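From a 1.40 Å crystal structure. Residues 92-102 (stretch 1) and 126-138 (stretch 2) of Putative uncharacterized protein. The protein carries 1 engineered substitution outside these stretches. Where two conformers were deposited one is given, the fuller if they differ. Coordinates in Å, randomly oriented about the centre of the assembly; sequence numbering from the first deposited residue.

Stretch 1 92-102: TIPANGYLIIS
Stretch 2 (126-138) NLQTGENKIPVIA

Strands 97-102 and 130-136 of one chain pair antiparallel, their N-to-C directions 151° apart and their axes 4.4 Å apart at closest approach. The two stretches, 92-102 and 126-138, together bury 915 Å², both sides summed. The register runs from Gly97 opposite Val136 to Ser102 opposite Glu131, with residue numbers summing to 233. Hydrogen-bonded pairs are Gly97-Val136 (Gly97 N to Val136 O 3.0 Å, Val136 N to Gly97 O 2.9 Å), Leu99-Ile134 (Leu99 N to Ile134 O 2.8 Å, Ile134 N to Leu99 O 2.9 Å) and Ile101-Asn132 (Ile101 N to Asn132 O 2.9 Å, Asn132 N to Ile101 O 2.9 Å). Between them CA-H...O contacts fill the ladder, such as Lys133 CA to Leu99 O at 3.3 Å. Most strand residues have phi between -141° and -60° and psi between 111° and 153°; Gly97 (163/-150) and Gly130 (84/-153) depart from this, and in each a CB would jam against the preceding carbonyl oxygen.

One face carries Leu99, Ile101, Asn132, Ile134 and Val136. Val136 (m) sets CG2 3.6 Å from Ile93 CG2 (Ile93 m, t), while its CG1 lies 3.9 Å from Leu99 CB (Leu99 t, p). Ile101 has chi1 m and an off-well chi2 of 106°, with CD1 3.8 Å from Ile134 CD1 (Ile134 m, t) and CG2 4.3 Å from Leu127 CD2 (Leu127 m, t). Asn132 is the polar member: chi1 m and chi2 -96° let its amide bridge three backbone groups. Asn132 ND2 donates to Ile101 O at 3.0 Å and to Gln128 O at 2.8 Å, while Asn132 OD1 accepts from Gln128 N at 2.9 Å, tying strand 126-128 to the pair.

The other face carries Tyr98, Ile100, Ser102, Glu131, Lys133 and Pro135. Lys133 is fully extended (t, t, t, t), which carries its end over one face of the Tyr98 ring (chi1 m, chi2 -84°): CE is 3.9 Å from the Tyr98 ring centroid in a CH-pi contact, and NZ is 4.8 Å from that centroid, 12° off the normal, in a cation-pi interaction. Pro135 CG, with a C-gamma exo pucker, meets Tyr98 CE1 obliquely at 3.9 Å. Ile100 (m, m) brings CD1 to 3.6 Å from Lys133 CG, packing against the aliphatic chain, and its CG2 lies 4.2 Å from Glu131 CG (Glu131 m, t).

Beyond the ladder, Asn96 (m, chi2 -6°) turns its carbonyl oxygen to the other backbone: OD1 accepts from Ala138 N at 2.8 Å and 173°, extending the pairing past the strand ends.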

# COMPACT_ATOMS: atom_id res chain seq x y z
N THR A 92 4.86 7.93 4.86
CA THR A 92 6.02 7.37 5.51
C THR A 92 5.62 6.24 6.42
O THR A 92 4.73 6.39 7.26
CB THR A 92 6.77 8.45 6.32
OG1 THR A 92 7.23 9.44 5.41
CG2 THR A 92 7.99 7.84 7.05
N ILE A 93 6.25 5.10 6.27
CA ILE A 93 5.98 3.98 7.13
C ILE A 93 6.80 4.18 8.43
O ILE A 93 8.00 4.38 8.37
CB ILE A 93 6.36 2.69 6.39
CG1 ILE A 93 5.38 2.51 5.21
CG2 ILE A 93 6.34 1.51 7.32
CD1 ILE A 93 5.80 1.49 4.18
N PRO A 94 6.13 4.15 9.60
CA PRO A 94 6.79 4.64 10.83
C PRO A 94 7.70 3.64 11.55
O PRO A 94 8.49 4.07 12.41
CB PRO A 94 5.60 4.98 11.73
CG PRO A 94 4.57 3.98 11.35
CD PRO A 94 4.71 3.85 9.84
N ALA A 95 7.57 2.36 11.26
CA ALA A 95 8.28 1.34 12.01
C ALA A 95 8.63 0.15 11.15
O ALA A 95 8.18 0.04 10.02
CB ALA A 95 7.45 0.90 13.21
N ASN A 96 9.46 -0.72 11.68
CA ASN A 96 9.65 -2.03 11.11
C ASN A 96 8.39 -2.86 11.31
O ASN A 96 7.77 -2.83 12.38
CB ASN A 96 10.84 -2.78 11.74
CG ASN A 96 12.19 -2.12 11.52
OD1 ASN A 96 12.37 -1.14 10.79
ND2 ASN A 96 13.18 -2.70 12.17
N GLY A 97 8.01 -3.61 10.28
CA GLY A 97 6.85 -4.50 10.39
C GLY A 97 6.36 -4.92 9.02
O GLY A 97 7.14 -5.02 8.08
N TYR A 98 5.05 -5.18 8.91
CA TYR A 98 4.42 -5.57 7.67
C TYR A 98 3.45 -4.48 7.23
O TYR A 98 2.48 -4.14 7.93
CB TYR A 98 3.68 -6.89 7.80
CG TYR A 98 4.61 -8.00 8.13
CD1 TYR A 98 5.29 -8.66 7.12
CD2 TYR A 98 4.86 -8.34 9.45
CE1 TYR A 98 6.19 -9.67 7.42
CE2 TYR A 98 5.75 -9.33 9.77
CZ TYR A 98 6.43 -10.00 8.75
OH TYR A 98 7.31 -11.00 9.06
N LEU A 99 3.70 -3.95 6.05
CA LEU A 99 2.77 -3.06 5.39
C LEU A 99 1.64 -3.87 4.80
O LEU A 99 1.83 -4.85 4.04
CB LEU A 99 3.45 -2.31 4.28
CG LEU A 99 2.61 -1.27 3.55
CD1 LEU A 99 2.24 -0.12 4.47
CD2 LEU A 99 3.34 -0.74 2.33
N ILE A 100 0.42 -3.49 5.18
CA ILE A 100 -0.77 -4.12 4.67
C ILE A 100 -1.54 -3.14 3.79
O ILE A 100 -1.91 -2.06 4.24
CB ILE A 100 -1.71 -4.64 5.80
CG1 ILE A 100 -0.95 -5.50 6.80
CG2 ILE A 100 -2.90 -5.34 5.21
CD1 ILE A 100 -0.44 -6.77 6.23
N ILE A 101 -1.82 -3.56 2.57
CA ILE A 101 -2.61 -2.81 1.62
C ILE A 101 -3.81 -3.65 1.34
O ILE A 101 -3.71 -4.75 0.76
CB ILE A 101 -1.86 -2.49 0.32
CG1 ILE A 101 -0.50 -1.77 0.60
CG2 ILE A 101 -2.75 -1.62 -0.57
CD1 ILE A 101 0.62 -2.69 0.38
N SER A 102 -4.97 -3.19 1.80
CA SER A 102 -6.24 -3.92 1.58
C SER A 102 -7.03 -3.19 0.52
O SER A 102 -7.47 -2.06 0.73
CB SER A 102 -7.03 -3.99 2.88
OG SER A 102 -8.25 -4.66 2.69
N ASN A 126 3.11 -5.87 -7.43
CA ASN A 126 1.75 -6.19 -7.85
C ASN A 126 0.81 -6.19 -6.63
O ASN A 126 1.13 -6.63 -5.58
CB ASN A 126 1.74 -7.60 -8.45
CG ASN A 126 0.45 -7.87 -9.11
OD1 ASN A 126 0.15 -7.32 -10.13
ND2 ASN A 126 -0.29 -8.78 -8.52
N LEU A 127 -0.36 -5.60 -6.91
CA LEU A 127 -1.48 -5.65 -5.94
C LEU A 127 -2.62 -6.48 -6.53
O LEU A 127 -2.92 -6.43 -7.68
CB LEU A 127 -2.03 -4.27 -5.66
CG LEU A 127 -1.07 -3.32 -4.97
CD1 LEU A 127 -1.68 -1.93 -4.90
CD2 LEU A 127 -0.70 -3.81 -3.61
N GLN A 128 -3.22 -7.24 -5.59
CA GLN A 128 -4.46 -7.98 -5.85
C GLN A 128 -5.52 -7.37 -4.89
O GLN A 128 -5.24 -6.78 -3.88
CB GLN A 128 -4.27 -9.50 -5.65
CG GLN A 128 -3.18 -10.05 -6.53
CD GLN A 128 -3.08 -11.53 -6.52
OE1 GLN A 128 -3.11 -12.14 -5.47
NE2 GLN A 128 -2.91 -12.11 -7.70
N THR A 129 -6.78 -7.74 -5.19
CA THR A 129 -7.82 -7.44 -4.24
C THR A 129 -7.59 -8.23 -2.97
O THR A 129 -7.00 -9.33 -2.98
CB THR A 129 -9.20 -7.73 -4.79
OG1 THR A 129 -9.35 -9.12 -5.10
CG2 THR A 129 -9.48 -6.89 -5.98
N GLY A 130 -8.15 -7.71 -1.87
CA GLY A 130 -7.91 -8.27 -0.58
C GLY A 130 -6.62 -7.75 0.05
O GLY A 130 -6.20 -6.65 -0.26
N GLU A 131 -6.00 -8.54 0.92
CA GLU A 131 -4.80 -8.12 1.66
C GLU A 131 -3.51 -8.45 0.90
O GLU A 131 -3.26 -9.57 0.43
CB GLU A 131 -4.73 -8.70 3.07
CG GLU A 131 -5.77 -8.12 4.01
CD GLU A 131 -5.65 -8.64 5.38
OE1 GLU A 131 -4.70 -9.39 5.67
OE2 GLU A 131 -6.54 -8.30 6.14
N ASN A 132 -2.69 -7.43 0.82
CA ASN A 132 -1.36 -7.49 0.21
C ASN A 132 -0.40 -7.16 1.33
O ASN A 132 -0.53 -6.11 1.95
CB ASN A 132 -1.22 -6.47 -0.92
CG ASN A 132 -2.20 -6.67 -2.02
OD1 ASN A 132 -1.93 -7.29 -3.03
ND2 ASN A 132 -3.42 -6.12 -1.87
N LYS A 133 0.54 -8.00 1.66
CA LYS A 133 1.41 -7.87 2.85
C LYS A 133 2.86 -7.82 2.36
O LYS A 133 3.34 -8.75 1.67
CB LYS A 133 1.16 -9.11 3.72
CG LYS A 133 1.93 -9.16 5.01
CD LYS A 133 1.33 -10.25 5.90
CE LYS A 133 2.08 -10.35 7.21
NZ LYS A 133 1.44 -11.41 8.04
N ILE A 134 3.57 -6.77 2.77
CA ILE A 134 4.94 -6.50 2.38
C ILE A 134 5.78 -6.14 3.60
O ILE A 134 5.51 -5.20 4.30
CB ILE A 134 5.00 -5.31 1.38
CG1 ILE A 134 4.06 -5.54 0.17
CG2 ILE A 134 6.42 -5.06 0.92
CD1 ILE A 134 3.89 -4.31 -0.76
N PRO A 135 6.82 -6.94 3.90
CA PRO A 135 7.76 -6.55 4.94
C PRO A 135 8.44 -5.24 4.62
O PRO A 135 8.89 -5.04 3.51
CB PRO A 135 8.79 -7.70 4.93
CG PRO A 135 8.13 -8.80 4.20
CD PRO A 135 7.19 -8.20 3.24
N VAL A 136 8.51 -4.35 5.59
CA VAL A 136 9.08 -3.06 5.43
C VAL A 136 9.90 -2.62 6.68
O VAL A 136 9.65 -3.05 7.82
CB VAL A 136 8.01 -1.98 5.15
CG1 VAL A 136 7.36 -2.23 3.79
CG2 VAL A 136 6.96 -1.89 6.24
N ILE A 137 10.88 -1.77 6.44
CA ILE A 137 11.62 -1.18 7.54
C ILE A 137 11.17 0.28 7.72
O ILE A 137 10.60 0.95 6.83
CB ILE A 137 13.14 -1.35 7.42
CG1 ILE A 137 13.67 -0.34 6.45
CG2 ILE A 137 13.47 -2.75 6.89
CD1 ILE A 137 15.17 -0.41 6.33
N ALA A 138 11.37 0.75 8.92
CA ALA A 138 11.05 2.12 9.30
C ALA A 138 11.58 3.16 8.34
O ALA A 138 12.74 3.10 7.92
CB ALA A 138 11.57 2.38 10.69